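Long-range contact in 3-hexulose-6-phosphate isomerase (Methanocaldococcus jannaschii, PDB 1JEO), which catalyses the interconversion of D-arabino-hex-3-ulose 6-phosphate and beta-D-fructose 6-phosphate: residues A[63-68]-A[160-165]. Residues are numbered along the deposited sequence; the frame is centred on the assembly and turned at random.
Sequences MHLGFK and EIMKRL
Leu65 and Phe67 both set CG anti to their own carbonyl carbon (chi1 -60° and -64°), and from there their tips reach Ile161, Met162 and Leu165. Both Leu65 methyls touch Met162, and CD1 also lies 3.9 Å from Ile161 CG2, while CD2 is nearest Met162 CG at 3.8 Å and also approaches the sulphur, the Leu65 and Met162 side chains crossing at about a right angle. Ile161 turns CG2 anti to its backbone N, and that methyl also meets the edge of the Phe67 ring near its plane, 3.9 Å from CE1. A Schellman motif ends helix 49-64, with Gly66 at positive phi (105°) and its N bonded to Met63 O; in this parallel-sheet alpha/beta fold of the SIS family, the turn leads the chain into strand 69-71 and brings Phe67 against the end of helix 144-164. An alanine at Leu65 would probably open a gap beside Met162 CG and leave the Ile161 methyl less closely packed. Phe67 and Leu165 meet tip to tip, CZ to CD1 at 4.1 Å. Ile37 of helix 24-39 touches both Phe67 and Ile161, whereas Leu65 also packs on Ile172 of helix 169-175.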
loop_
_atom_site.group_PDB
_atom_site.type_symbol
_atom_site.label_atom_id
_atom_site.label_comp_id
_atom_site.label_asym_id
_atom_site.label_seq_id
_atom_site.Cartn_x
_atom_site.Cartn_y
_atom_site.Cartn_z
ATOM N N MET A 63 0.098 4.669 11.364
ATOM C CA MET A 63 0.003 4.659 12.819
ATOM C C MET A 63 0.489 6.020 13.340
ATOM O O MET A 63 -0.141 6.598 14.229
ATOM C CB MET A 63 0.847 3.502 13.375
ATOM C CG MET A 63 0.878 3.338 14.890
ATOM S SD MET A 63 2.111 4.367 15.719
ATOM C CE MET A 63 1.034 5.165 16.779
ATOM N N HIS A 64 1.568 6.538 12.744
ATOM C CA HIS A 64 2.155 7.834 13.111
ATOM C C HIS A 64 1.165 8.990 12.954
ATOM O O HIS A 64 1.219 9.965 13.706
ATOM C CB HIS A 64 3.395 8.131 12.261
ATOM C CG HIS A 64 4.588 7.293 12.593
ATOM N ND1 HIS A 64 4.744 6.658 13.807
ATOM C CD2 HIS A 64 5.701 7.008 11.875
ATOM C CE1 HIS A 64 5.903 6.021 13.819
ATOM N NE2 HIS A 64 6.503 6.218 12.660
ATOM N N LEU A 65 0.247 8.846 11.997
ATOM C CA LEU A 65 -0.782 9.846 11.719
ATOM C C LEU A 65 -2.045 9.713 12.579
ATOM O O LEU A 65 -2.953 10.544 12.479
ATOM C CB LEU A 65 -1.148 9.844 10.229
ATOM C CG LEU A 65 -0.063 10.144 9.188
ATOM C CD1 LEU A 65 -0.721 10.264 7.831
ATOM C CD2 LEU A 65 0.698 11.416 9.516
ATOM N N GLY A 66 -2.105 8.665 13.404
ATOM C CA GLY A 66 -3.246 8.472 14.289
ATOM C C GLY A 66 -4.267 7.412 13.946
ATOM O O GLY A 66 -5.234 7.241 14.686
ATOM N N PHE A 67 -4.068 6.707 12.834
ATOM C CA PHE A 67 -4.985 5.646 12.416
ATOM C C PHE A 67 -4.691 4.360 13.179
ATOM O O PHE A 67 -3.584 4.185 13.688
ATOM C CB PHE A 67 -4.837 5.373 10.915
ATOM C CG PHE A 67 -5.223 6.531 10.042
ATOM C CD1 PHE A 67 -4.238 7.378 9.506
ATOM C CD2 PHE A 67 -6.574 6.786 9.751
ATOM C CE1 PHE A 67 -4.591 8.478 8.684
ATOM C CE2 PHE A 67 -6.951 7.882 8.931
ATOM C CZ PHE A 67 -5.953 8.732 8.396
ATOM N N LYS A 68 -5.698 3.491 13.298
ATOM C CA LYS A 68 -5.532 2.191 13.959
ATOM C C LYS A 68 -5.033 1.258 12.850
ATOM O O LYS A 68 -5.814 0.660 12.103
ATOM C CB LYS A 68 -6.849 1.710 14.588
ATOM C CG LYS A 68 -7.308 2.572 15.772
ATOM C CD LYS A 68 -8.282 1.848 16.702
ATOM C CE LYS A 68 -9.703 1.805 16.150
ATOM N NZ LYS A 68 -10.628 1.043 17.041
ATOM N N GLU A 160 -0.298 13.088 0.892
ATOM C CA GLU A 160 -1.626 13.574 0.545
ATOM C C GLU A 160 -2.620 13.505 1.705
ATOM O O GLU A 160 -3.515 14.348 1.788
ATOM C CB GLU A 160 -2.182 12.847 -0.684
ATOM C CG GLU A 160 -1.447 13.137 -1.992
ATOM C CD GLU A 160 -1.461 14.608 -2.385
ATOM O OE1 GLU A 160 -2.559 15.192 -2.483
ATOM O OE2 GLU A 160 -0.367 15.177 -2.590
ATOM N N ILE A 161 -2.455 12.526 2.606
ATOM C CA ILE A 161 -3.343 12.396 3.774
ATOM C C ILE A 161 -3.068 13.547 4.753
ATOM O O ILE A 161 -4.003 14.117 5.316
ATOM C CB ILE A 161 -3.212 11.002 4.491
ATOM C CG1 ILE A 161 -3.741 9.888 3.580
ATOM C CG2 ILE A 161 -4.024 10.976 5.803
ATOM C CD1 ILE A 161 -3.464 8.458 4.074
ATOM N N MET A 162 -1.793 13.916 4.892
ATOM C CA MET A 162 -1.372 15.010 5.775
ATOM C C MET A 162 -1.870 16.374 5.281
ATOM O O MET A 162 -2.237 17.225 6.089
ATOM C CB MET A 162 0.151 15.045 5.920
ATOM C CG MET A 162 0.752 13.887 6.691
ATOM S SD MET A 162 2.518 14.105 7.033
ATOM C CE MET A 162 3.152 13.425 5.710
ATOM N N LYS A 163 -1.910 16.548 3.957
ATOM C CA LYS A 163 -2.381 17.778 3.302
ATOM C C LYS A 163 -3.885 17.986 3.476
ATOM O O LYS A 163 -4.333 19.098 3.761
ATOM C CB LYS A 163 -2.104 17.735 1.797
ATOM C CG LYS A 163 -0.673 17.902 1.376
ATOM C CD LYS A 163 -0.577 17.766 -0.131
ATOM C CE LYS A 163 0.829 17.959 -0.619
ATOM N NZ LYS A 163 0.957 17.687 -2.076
ATOM N N ARG A 164 -4.648 16.907 3.295
ATOM C CA ARG A 164 -6.110 16.936 3.398
ATOM C C ARG A 164 -6.653 17.059 4.815
ATOM O O ARG A 164 -7.729 17.624 5.020
ATOM C CB ARG A 164 -6.716 15.708 2.712
ATOM C CG ARG A 164 -6.479 15.679 1.215
ATOM C CD ARG A 164 -6.932 14.373 0.601
ATOM N NE ARG A 164 -6.439 14.233 -0.767
ATOM C CZ ARG A 164 -7.045 13.537 -1.725
ATOM N NH1 ARG A 164 -8.189 12.906 -1.484
ATOM N NH2 ARG A 164 -6.485 13.447 -2.923
ATOM N N LEU A 165 -5.906 16.533 5.782
ATOM C CA LEU A 165 -6.317 16.580 7.183
ATOM C C LEU A 165 -5.566 17.627 8.017
ATOM O O LEU A 165 -5.764 17.708 9.234
ATOM C CB LEU A 165 -6.205 15.185 7.822
ATOM C CG LEU A 165 -6.996 14.011 7.228
ATOM C CD1 LEU A 165 -6.722 12.749 8.045
ATOM C CD2 LEU A 165 -8.498 14.315 7.188
#